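Local coordinates for major Capsid Protein VP1 (Chimpanzee polyomavirus Bob, PDB 6Y9I) that forms the pentameric building blocks of the polyomavirus capsid and probably engages glycan receptors on the host cell surface, at residues E21-L26 with P278-V283; M88-S93 with R286-K291; N131-A136 with A257-G262; D143-E148 with P185-R190. One frame throughout, in Å; residues are numbered along the deposited sequence.

In the fold
Contacts 1, 2 and 3 all belong to the antiparallel beta sheets of the VP1 jelly roll, whereas contact 4 joins two strands of a small three-stranded sheet apart from them. Contact 3 lies deepest, about 6 Å from the chain centre to its own centre, and carries a buried Asn-His-Asp hydrogen-bond chain. Contacts 1 and 2 share strand 272-291 but differ in chemistry: a partly buried tyrosine pair and a water-bridged charge pair in the first, a carboxylate held by two arginines in the second, far from the chain centre. A salt bridge from Arg279 to Asp259 joins contacts 1 and 3. Contact 4 mixes backbone pairing with polar side chains, and like contact 3 it packs against another subunit.

Contact 1: residues E21-L26 with P278-V283; sequences EIELYL and PRYFKV
Tyr280 reaches across to Tyr25 and Glu23 on the face that these three residues share with Lys282. With its CG anti to the backbone N (chi1 172°), it runs along the neighbouring strand toward Glu23. Its CB starts close to the Tyr25 ring, 3.4 Å from Tyr25 CE1. CD1 then lies over one face of that ring, offset toward the rim, in an edge-to-face pair whose planes stand at 64°. Farther out, CE1 passes Glu23 CB at 3.9 Å, and at the tip OH donates to Glu23 OE2 over 2.7 Å, meeting the oxygen on its anti side but 31° out of the carboxylate plane. Glu23 also comes within about 3 Å of a bound magnesium ion. Beyond Glu23, Glu21 and Lys282 touch through their aliphatic parts, while two waters link the carboxylate to Lys282 NZ, one of them weakly. Six backbone hydrogen bonds hold the antiparallel pair in the VP1 jelly roll. On the other face, Leu26 CD1 meets Phe281 CE1 at 3.7 Å. That face packs on strands 68-73 and 252-265, strand 87-98 pairs with 278-283 along its other edge, and Ser207 of a second subunit packs against Glu23 and Tyr280.

Contact 2: residues M88-S93 with R286-K291; sequences MWEAVS and RKRAVK
Glu90 is clasped in a salt-bridge network between Arg286 and Arg288, and each arginine offers it NE and NH2 side-on. OE1 of Glu90 accepts from Arg288 NE at 2.8 Å and from Arg286 NE at 2.9 Å, the two donors arriving from opposite faces of the carboxylate plane. OE2 is shared in the same way: Arg288 NH2 comes in at 2.9 Å on the syn side, and Arg286 NH2 lies above the plane on the other face. A third bond to OE2, the fifth on the carboxylate, comes from Gly245 N. With two positive groups against it, this buried carboxylate would be expected to stay ionised. Arg288 spends its remaining NH1 on the carbonyl of Leu10, while Val92 CG1 sits over one face of the Arg286 guanidinium, 3.3 Å from its NE. On the opposite side of the sheet, Lys287 lies alongside Trp89 and sets its CG over the six-membered ring in a CH-pi contact. Their polar ends are satisfied elsewhere, Lys287 NZ by Asp17 O and Trp89 NE1 by Pro75 O. Four backbone hydrogen bonds pair Met88 with Arg288 and Glu90 with Arg286 in the jelly roll. Beyond them strand 87-98 breaks into a classic beta bulge, Val92 and Ser93 both facing Thr284. Strand 8-26 packs on both arginines through Ile12, and Thr20 of that strand touches Trp89.

Contact 3: residues N131-A136 with A257-G262; sequences NYHMFA and AADICG
Tyr132, Ala258 and Ile260 give up the most surface here, all on one face of an antiparallel strand pair in the jelly roll. Tyr132 projects with its CG anti to the backbone N (chi1 -179°), which carries the ring along the strands toward Ala258. The ring meets Ala258 edge-on, with CE1 3.9 Å from the methyl CB. Behind it, Tyr132 CB faces Ile260 CB, and the two backbones exchange hydrogen bonds: Tyr132 N gives to Ile260 O, and Ile260 N to Tyr132 O at 2.8 Å. Ala258 pairs with Met134 in the same manner. Tyr67 and Ile199 also pack on Ala258. The hydroxyl of Tyr132 is hydrogen-bonded to that of Tyr67, and its ring meets Phe230 of a third subunit, so this face also serves the pentamer interface.

The other face, which also bears Phe135 and Ala257, carries a polar cluster. His133 ND1 donates to the anti lone pair of Asp259 OD1 over 2.7 Å, nearly in the imidazole plane, and NE2 donates to Asn131 OD1 over the same 2.7 Å. Asn131 ND2 in turn makes a weak bond to Cys261 O, while Cys261 SG lies at the ring edge, 3.6 Å from His133 CE1. Asp259 OD1 has a second partner in Arg279. Two donor nitrogens in a buried site hint that the imidazole may be protonated; Asp259, held by both His133 and Arg279, would then be expected to stay ionised and offset part of that charge.

Contact 4: residues D143-E148 with P185-R190; sequences DLQGIE and PKAKAR
Asp143 and Arg190 both set CG anti to their carbonyl carbons (chi1 -63° and -78°), matching torsions that turn the two chains alongside each other on the face where their non-hydrogen-bonded pairing puts them. They join strands 142-146 and 188-191 in a three-stranded antiparallel sheet, which strand 202-204 completes on the other edge of 142-146. Arg190 NE points at Asp143 OD1 over 2.8 Å; the oxygen lies in the guanidinium plane, but the nitrogen stands above the carboxylate plane. Two further bonds of this salt bridge, from Arg190 NH2 to OD1 and to OD2 of Asp143, are weak. That NH2 has a stronger partner in Glu140.

Farther along the same face, Gln145 turns back at chi2 (74°) and presents its amide to the neighbouring strand. Lys188 NZ donates to Gln145 OE1 at 3.0 Å, nearly in line with the carbonyl, and also forms a salt bridge with Asp205. The backbones of Leu144 and Ala189 exchange two hydrogen bonds, and Leu144 and Ala189 both pack on Trp202 on the opposite face. Val99 of a third subunit rests on Gln145. Ala187 is the centre of an inverse gamma turn leading into strand 188-191, and its carbonyl O accepts from Gly146 N at 2.8 Å. Beside it, Gln145 NE2 donates to Gly146 O over 2.9 Å, in the carbonyl plane and on a lone pair.

Contact 1: residues E21-L26 with P278-V283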
# COMPACT_ATOMS: atom_id res chain seq x y z
N GLU A 21 -15.35 10.46 -30.58
CA GLU A 21 -14.17 10.40 -29.68
C GLU A 21 -13.51 11.77 -29.73
O GLU A 21 -13.37 12.30 -30.84
CB GLU A 21 -13.27 9.30 -30.22
CG GLU A 21 -12.15 8.87 -29.30
CD GLU A 21 -11.30 7.81 -29.99
OE1 GLU A 21 -10.36 8.17 -30.76
OE2 GLU A 21 -11.62 6.63 -29.82
N ILE A 22 -13.15 12.36 -28.60
CA ILE A 22 -12.40 13.64 -28.62
C ILE A 22 -11.14 13.43 -27.77
O ILE A 22 -11.17 12.62 -26.87
CB ILE A 22 -13.27 14.84 -28.19
CG1 ILE A 22 -13.57 14.81 -26.69
CG2 ILE A 22 -14.54 14.94 -29.02
CD1 ILE A 22 -12.50 15.51 -25.86
N GLU A 23 -10.06 14.09 -28.14
CA GLU A 23 -8.78 13.96 -27.42
C GLU A 23 -8.22 15.37 -27.20
O GLU A 23 -8.47 16.24 -28.03
CB GLU A 23 -7.90 12.91 -28.12
CG GLU A 23 -7.17 13.36 -29.36
CD GLU A 23 -6.23 12.30 -29.93
OE1 GLU A 23 -5.52 12.62 -30.92
OE2 GLU A 23 -6.17 11.16 -29.37
N LEU A 24 -7.61 15.59 -26.04
CA LEU A 24 -6.93 16.86 -25.75
C LEU A 24 -5.96 16.68 -24.58
O LEU A 24 -6.00 15.64 -23.88
CB LEU A 24 -7.94 17.97 -25.45
CG LEU A 24 -8.69 17.88 -24.13
CD1 LEU A 24 -9.09 19.27 -23.70
CD2 LEU A 24 -9.90 16.98 -24.25
N TYR A 25 -5.07 17.65 -24.47
CA TYR A 25 -4.09 17.79 -23.37
C TYR A 25 -4.51 18.99 -22.55
O TYR A 25 -4.96 19.99 -23.18
CB TYR A 25 -2.68 18.01 -23.89
CG TYR A 25 -1.91 16.74 -24.09
CD1 TYR A 25 -1.52 15.98 -23.00
CD2 TYR A 25 -1.55 16.32 -25.35
CE1 TYR A 25 -0.79 14.82 -23.16
CE2 TYR A 25 -0.82 15.15 -25.53
CZ TYR A 25 -0.43 14.41 -24.43
OH TYR A 25 0.30 13.27 -24.57
N LEU A 26 -4.41 18.88 -21.23
CA LEU A 26 -4.37 20.07 -20.34
C LEU A 26 -2.94 20.20 -19.82
O LEU A 26 -2.42 19.24 -19.18
CB LEU A 26 -5.39 19.96 -19.21
CG LEU A 26 -6.85 19.95 -19.66
CD1 LEU A 26 -7.78 19.72 -18.48
CD2 LEU A 26 -7.21 21.25 -20.37
N PRO A 278 1.55 17.58 -17.64
CA PRO A 278 0.37 17.61 -18.50
C PRO A 278 -0.43 16.30 -18.41
O PRO A 278 0.16 15.22 -18.17
CB PRO A 278 0.93 17.78 -19.92
CG PRO A 278 2.39 17.40 -19.84
CD PRO A 278 2.81 17.53 -18.40
N ARG A 279 -1.74 16.42 -18.61
CA ARG A 279 -2.71 15.31 -18.59
C ARG A 279 -3.38 15.20 -19.97
O ARG A 279 -3.91 16.19 -20.53
CB ARG A 279 -3.75 15.47 -17.47
CG ARG A 279 -4.77 14.34 -17.45
CD ARG A 279 -5.71 14.38 -16.27
NE ARG A 279 -5.05 13.99 -15.01
CZ ARG A 279 -4.86 12.74 -14.62
NH1 ARG A 279 -5.26 11.73 -15.37
NH2 ARG A 279 -4.29 12.51 -13.45
N TYR A 280 -3.35 14.00 -20.52
CA TYR A 280 -4.09 13.65 -21.75
C TYR A 280 -5.47 13.12 -21.39
O TYR A 280 -5.61 12.33 -20.43
CB TYR A 280 -3.30 12.59 -22.50
CG TYR A 280 -4.03 12.02 -23.67
CD1 TYR A 280 -4.02 12.66 -24.90
CD2 TYR A 280 -4.68 10.82 -23.55
CE1 TYR A 280 -4.71 12.12 -25.98
CE2 TYR A 280 -5.35 10.25 -24.62
CZ TYR A 280 -5.33 10.90 -25.84
OH TYR A 280 -6.00 10.31 -26.84
N PHE A 281 -6.44 13.37 -22.27
CA PHE A 281 -7.81 12.83 -22.18
C PHE A 281 -8.24 12.31 -23.56
O PHE A 281 -8.06 13.03 -24.57
CB PHE A 281 -8.82 13.93 -21.83
CG PHE A 281 -8.70 14.53 -20.46
CD1 PHE A 281 -7.73 15.48 -20.19
CD2 PHE A 281 -9.61 14.19 -19.46
CE1 PHE A 281 -7.65 16.06 -18.94
CE2 PHE A 281 -9.53 14.79 -18.21
CZ PHE A 281 -8.55 15.71 -17.96
N LYS A 282 -8.80 11.12 -23.59
CA LYS A 282 -9.58 10.63 -24.74
C LYS A 282 -10.94 10.23 -24.20
O LYS A 282 -11.00 9.33 -23.34
CB LYS A 282 -8.89 9.45 -25.43
CG LYS A 282 -9.61 8.91 -26.66
CD LYS A 282 -9.12 7.53 -27.09
CE LYS A 282 -7.63 7.29 -26.92
NZ LYS A 282 -7.17 6.09 -27.66
N VAL A 283 -11.99 10.90 -24.66
CA VAL A 283 -13.36 10.70 -24.14
C VAL A 283 -14.18 10.13 -25.29
O VAL A 283 -14.16 10.71 -26.39
CB VAL A 283 -13.94 12.03 -23.62
CG1 VAL A 283 -15.35 11.83 -23.07
CG2 VAL A 283 -13.05 12.66 -22.57
O HOH W 1 -9.11 5.50 -29.83
O HOH W 2 -7.61 7.53 -30.54

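Contact 2: residues M88-S93 with R286-K291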
# COMPACT_ATOMS: atom_id res chain seq x y z
N MET A 88 -28.57 14.66 -27.20
CA MET A 88 -27.34 15.22 -26.57
C MET A 88 -26.24 14.17 -26.64
O MET A 88 -26.52 12.94 -26.62
CB MET A 88 -27.55 15.61 -25.11
CG MET A 88 -28.55 16.73 -24.92
SD MET A 88 -28.90 16.99 -23.18
CE MET A 88 -27.64 18.19 -22.78
N TRP A 89 -25.00 14.64 -26.74
CA TRP A 89 -23.80 13.81 -26.51
C TRP A 89 -23.77 13.37 -25.05
O TRP A 89 -23.96 14.20 -24.18
CB TRP A 89 -22.56 14.56 -26.92
CG TRP A 89 -22.44 14.70 -28.40
CD1 TRP A 89 -22.51 15.86 -29.13
CD2 TRP A 89 -22.21 13.64 -29.34
NE1 TRP A 89 -22.33 15.59 -30.46
CE2 TRP A 89 -22.13 14.24 -30.62
CE3 TRP A 89 -22.06 12.24 -29.22
CZ2 TRP A 89 -21.93 13.48 -31.77
CZ3 TRP A 89 -21.84 11.51 -30.36
CH2 TRP A 89 -21.79 12.12 -31.62
N GLU A 90 -23.54 12.07 -24.83
CA GLU A 90 -23.39 11.45 -23.50
C GLU A 90 -21.97 10.91 -23.38
O GLU A 90 -21.63 10.02 -24.16
CB GLU A 90 -24.43 10.35 -23.33
CG GLU A 90 -24.41 9.66 -22.00
CD GLU A 90 -25.24 8.39 -21.98
OE1 GLU A 90 -25.85 8.06 -23.02
OE2 GLU A 90 -25.28 7.72 -20.91
N ALA A 91 -21.17 11.45 -22.46
CA ALA A 91 -19.81 10.93 -22.19
C ALA A 91 -19.91 9.57 -21.47
O ALA A 91 -20.52 9.48 -20.38
CB ALA A 91 -18.99 11.94 -21.42
N VAL A 92 -19.33 8.53 -22.06
CA VAL A 92 -19.51 7.13 -21.57
C VAL A 92 -18.24 6.65 -20.87
O VAL A 92 -18.34 5.95 -19.84
CB VAL A 92 -19.97 6.17 -22.70
CG1 VAL A 92 -21.34 6.57 -23.23
CG2 VAL A 92 -18.98 6.06 -23.83
N SER A 93 -17.07 7.02 -21.38
CA SER A 93 -15.80 6.48 -20.85
C SER A 93 -14.66 7.38 -21.29
O SER A 93 -14.80 8.14 -22.28
CB SER A 93 -15.59 5.03 -21.31
OG SER A 93 -15.34 5.00 -22.69
N ARG A 286 -21.53 8.97 -26.95
CA ARG A 286 -22.63 8.39 -27.78
C ARG A 286 -23.83 9.34 -27.75
O ARG A 286 -23.97 10.15 -26.80
CB ARG A 286 -23.00 6.99 -27.30
CG ARG A 286 -23.68 6.98 -25.94
CD ARG A 286 -23.96 5.59 -25.40
NE ARG A 286 -24.46 5.71 -24.04
CZ ARG A 286 -24.43 4.73 -23.15
NH1 ARG A 286 -23.97 3.53 -23.49
NH2 ARG A 286 -24.87 4.95 -21.92
N LYS A 287 -24.67 9.25 -28.77
CA LYS A 287 -25.89 10.07 -28.89
C LYS A 287 -26.91 9.50 -27.92
O LYS A 287 -27.08 8.27 -27.91
CB LYS A 287 -26.38 10.08 -30.34
CG LYS A 287 -25.47 10.79 -31.31
CD LYS A 287 -25.98 10.68 -32.71
CE LYS A 287 -25.13 11.41 -33.72
NZ LYS A 287 -25.52 10.98 -35.08
N ARG A 288 -27.51 10.36 -27.10
CA ARG A 288 -28.61 10.02 -26.16
C ARG A 288 -29.84 10.86 -26.51
O ARG A 288 -29.72 12.11 -26.67
CB ARG A 288 -28.15 10.25 -24.72
CG ARG A 288 -29.24 10.11 -23.67
CD ARG A 288 -29.67 8.69 -23.36
NE ARG A 288 -28.64 7.99 -22.62
CZ ARG A 288 -28.87 6.98 -21.79
NH1 ARG A 288 -30.11 6.54 -21.61
NH2 ARG A 288 -27.86 6.44 -21.12
N ALA A 289 -31.00 10.21 -26.62
CA ALA A 289 -32.29 10.91 -26.82
C ALA A 289 -32.71 11.52 -25.48
O ALA A 289 -32.52 10.88 -24.43
CB ALA A 289 -33.35 9.98 -27.39
N VAL A 290 -33.23 12.74 -25.53
CA VAL A 290 -33.74 13.51 -24.36
C VAL A 290 -35.05 14.17 -24.78
O VAL A 290 -35.28 14.32 -26.01
CB VAL A 290 -32.69 14.54 -23.89
CG1 VAL A 290 -31.42 13.85 -23.37
CG2 VAL A 290 -32.34 15.56 -24.96
N LYS A 291 -35.88 14.52 -23.80
CA LYS A 291 -37.09 15.39 -23.98
C LYS A 291 -36.91 16.61 -23.08
O LYS A 291 -36.61 16.39 -21.89
CB LYS A 291 -38.38 14.62 -23.65

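Contact 3: residues N131-A136 with A257-G262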
# COMPACT_ATOMS: atom_id res chain seq x y z
N ASN A 131 1.54 15.00 -3.67
CA ASN A 131 1.00 14.55 -4.96
C ASN A 131 -0.50 14.79 -4.86
O ASN A 131 -1.12 14.31 -3.87
CB ASN A 131 1.36 13.08 -5.22
CG ASN A 131 2.58 12.94 -6.10
OD1 ASN A 131 2.47 12.53 -7.27
ND2 ASN A 131 3.73 13.34 -5.57
N TYR A 132 -1.03 15.60 -5.78
CA TYR A 132 -2.48 15.89 -5.84
C TYR A 132 -2.87 15.70 -7.29
O TYR A 132 -2.32 16.37 -8.17
CB TYR A 132 -2.81 17.29 -5.32
CG TYR A 132 -4.27 17.65 -5.31
CD1 TYR A 132 -4.87 18.18 -6.45
CD2 TYR A 132 -5.04 17.54 -4.17
CE1 TYR A 132 -6.21 18.54 -6.46
CE2 TYR A 132 -6.38 17.89 -4.17
CZ TYR A 132 -6.96 18.40 -5.32
OH TYR A 132 -8.27 18.74 -5.37
N HIS A 133 -3.72 14.72 -7.53
CA HIS A 133 -4.07 14.25 -8.87
C HIS A 133 -5.58 14.20 -8.94
O HIS A 133 -6.21 13.55 -8.11
CB HIS A 133 -3.38 12.92 -9.19
CG HIS A 133 -1.89 13.03 -9.17
ND1 HIS A 133 -1.19 13.62 -10.19
CD2 HIS A 133 -0.97 12.68 -8.23
CE1 HIS A 133 0.11 13.60 -9.92
NE2 HIS A 133 0.26 13.03 -8.73
N MET A 134 -6.14 14.90 -9.92
CA MET A 134 -7.61 14.92 -10.11
C MET A 134 -7.84 15.09 -11.61
O MET A 134 -7.07 15.75 -12.29
CB MET A 134 -8.28 16.04 -9.33
CG MET A 134 -9.80 15.87 -9.29
SD MET A 134 -10.77 17.35 -9.76
CE MET A 134 -9.82 17.95 -11.16
N PHE A 135 -8.86 14.43 -12.10
CA PHE A 135 -9.37 14.65 -13.47
C PHE A 135 -10.89 14.56 -13.35
O PHE A 135 -11.43 13.90 -12.40
CB PHE A 135 -8.69 13.69 -14.45
CG PHE A 135 -9.21 12.27 -14.40
CD1 PHE A 135 -10.29 11.90 -15.19
CD2 PHE A 135 -8.62 11.32 -13.58
CE1 PHE A 135 -10.78 10.60 -15.14
CE2 PHE A 135 -9.10 10.02 -13.55
CZ PHE A 135 -10.17 9.66 -14.33
N ALA A 136 -11.57 15.31 -14.20
CA ALA A 136 -13.04 15.37 -14.25
C ALA A 136 -13.47 15.49 -15.71
O ALA A 136 -12.76 16.12 -16.53
CB ALA A 136 -13.56 16.52 -13.42
N ALA A 257 -8.50 19.20 -14.69
CA ALA A 257 -7.36 18.44 -14.14
C ALA A 257 -6.57 19.28 -13.14
O ALA A 257 -6.57 20.53 -13.20
CB ALA A 257 -6.47 17.92 -15.25
N ALA A 258 -5.89 18.58 -12.25
CA ALA A 258 -4.81 19.09 -11.39
C ALA A 258 -3.82 17.95 -11.17
O ALA A 258 -4.29 16.90 -10.78
CB ALA A 258 -5.37 19.59 -10.10
N ASP A 259 -2.55 18.13 -11.50
CA ASP A 259 -1.55 17.07 -11.30
C ASP A 259 -0.29 17.67 -10.72
O ASP A 259 0.64 17.85 -11.49
CB ASP A 259 -1.27 16.34 -12.60
CG ASP A 259 -2.46 15.50 -13.00
OD1 ASP A 259 -2.70 14.48 -12.31
OD2 ASP A 259 -3.18 15.91 -13.96
N ILE A 260 -0.28 17.90 -9.41
CA ILE A 260 0.96 18.23 -8.66
C ILE A 260 1.72 16.91 -8.42
O ILE A 260 1.17 16.03 -7.74
CB ILE A 260 0.65 18.95 -7.35
CG1 ILE A 260 -0.12 20.25 -7.60
CG2 ILE A 260 1.94 19.18 -6.58
CD1 ILE A 260 -0.53 20.93 -6.32
N CYS A 261 2.93 16.78 -8.96
CA CYS A 261 3.73 15.53 -8.92
C CYS A 261 4.75 15.59 -7.78
O CYS A 261 5.37 14.58 -7.49
CB CYS A 261 4.35 15.28 -10.28
SG CYS A 261 3.07 14.95 -11.53
N GLY A 262 4.88 16.75 -7.12
CA GLY A 262 5.77 16.93 -5.96
C GLY A 262 6.37 18.31 -5.99
O GLY A 262 5.81 19.17 -6.69

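Contact 4: residues D143-E148 with P185-R190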
# COMPACT_ATOMS: atom_id res chain seq x y z
N ASP A 143 -18.32 22.05 -10.61
CA ASP A 143 -18.73 22.75 -9.37
C ASP A 143 -17.59 22.64 -8.35
O ASP A 143 -17.11 21.49 -8.09
CB ASP A 143 -20.06 22.21 -8.85
CG ASP A 143 -21.20 22.44 -9.84
OD1 ASP A 143 -21.52 23.63 -10.08
OD2 ASP A 143 -21.78 21.44 -10.33
N LEU A 144 -17.17 23.78 -7.80
CA LEU A 144 -16.14 23.85 -6.74
C LEU A 144 -16.71 24.40 -5.44
O LEU A 144 -17.56 25.35 -5.48
CB LEU A 144 -14.98 24.74 -7.19
CG LEU A 144 -14.34 24.39 -8.52
CD1 LEU A 144 -13.43 25.52 -8.98
CD2 LEU A 144 -13.58 23.08 -8.43
N GLN A 145 -16.18 23.89 -4.34
CA GLN A 145 -16.39 24.41 -2.97
C GLN A 145 -15.08 24.97 -2.43
O GLN A 145 -14.02 24.32 -2.59
CB GLN A 145 -16.87 23.27 -2.06
CG GLN A 145 -16.79 23.60 -0.57
CD GLN A 145 -17.89 24.56 -0.19
OE1 GLN A 145 -19.03 24.39 -0.61
NE2 GLN A 145 -17.51 25.61 0.54
N GLY A 146 -15.16 26.10 -1.73
CA GLY A 146 -14.02 26.82 -1.18
C GLY A 146 -13.78 26.48 0.25
O GLY A 146 -14.71 26.11 0.97
N ILE A 147 -12.51 26.58 0.62
CA ILE A 147 -12.01 26.44 2.00
C ILE A 147 -10.69 27.22 2.09
O ILE A 147 -10.12 27.62 1.03
CB ILE A 147 -11.85 24.94 2.29
CG1 ILE A 147 -11.80 24.65 3.79
CG2 ILE A 147 -10.62 24.40 1.57
CD1 ILE A 147 -11.56 23.22 4.10
N GLU A 148 -10.25 27.49 3.31
CA GLU A 148 -8.90 28.02 3.61
C GLU A 148 -8.30 27.13 4.69
O GLU A 148 -9.05 26.79 5.63
CB GLU A 148 -8.97 29.47 4.10
CG GLU A 148 -9.50 30.45 3.07
CD GLU A 148 -8.53 30.73 1.95
OE1 GLU A 148 -7.30 30.55 2.16
OE2 GLU A 148 -8.99 31.15 0.88
N PRO A 185 -21.22 27.39 2.97
CA PRO A 185 -22.03 27.10 1.79
C PRO A 185 -21.95 28.17 0.68
O PRO A 185 -22.03 27.83 -0.47
CB PRO A 185 -23.46 27.03 2.34
CG PRO A 185 -23.32 26.67 3.80
CD PRO A 185 -21.97 27.22 4.23
N LYS A 186 -21.78 29.44 1.04
CA LYS A 186 -21.74 30.53 0.03
C LYS A 186 -20.47 30.46 -0.81
O LYS A 186 -20.49 30.98 -1.92
CB LYS A 186 -21.90 31.89 0.71
CG LYS A 186 -22.36 32.99 -0.25
N ALA A 187 -19.39 29.80 -0.35
CA ALA A 187 -18.10 29.80 -1.07
C ALA A 187 -18.14 28.70 -2.15
O ALA A 187 -17.55 27.62 -1.96
CB ALA A 187 -16.95 29.65 -0.10
N LYS A 188 -18.89 28.96 -3.23
CA LYS A 188 -19.11 28.02 -4.35
C LYS A 188 -18.80 28.74 -5.66
O LYS A 188 -19.07 29.94 -5.80
CB LYS A 188 -20.54 27.46 -4.30
CG LYS A 188 -20.76 26.44 -3.20
CD LYS A 188 -22.09 25.70 -3.28
CE LYS A 188 -22.57 25.17 -1.95
NZ LYS A 188 -21.86 23.95 -1.53
N ALA A 189 -18.20 28.02 -6.60
CA ALA A 189 -17.88 28.56 -7.93
C ALA A 189 -17.88 27.42 -8.94
O ALA A 189 -17.84 26.24 -8.56
CB ALA A 189 -16.57 29.30 -7.92
N ARG A 190 -17.85 27.80 -10.20
CA ARG A 190 -17.73 26.85 -11.32
C ARG A 190 -16.36 27.02 -11.93
O ARG A 190 -15.89 28.17 -12.05
CB ARG A 190 -18.87 27.11 -12.30
CG ARG A 190 -20.18 26.51 -11.81
CD ARG A 190 -21.05 26.06 -12.94
NE ARG A 190 -21.70 24.82 -12.58
CZ ARG A 190 -22.50 24.15 -13.38
NH1 ARG A 190 -22.75 24.60 -14.60
NH2 ARG A 190 -23.04 23.03 -12.94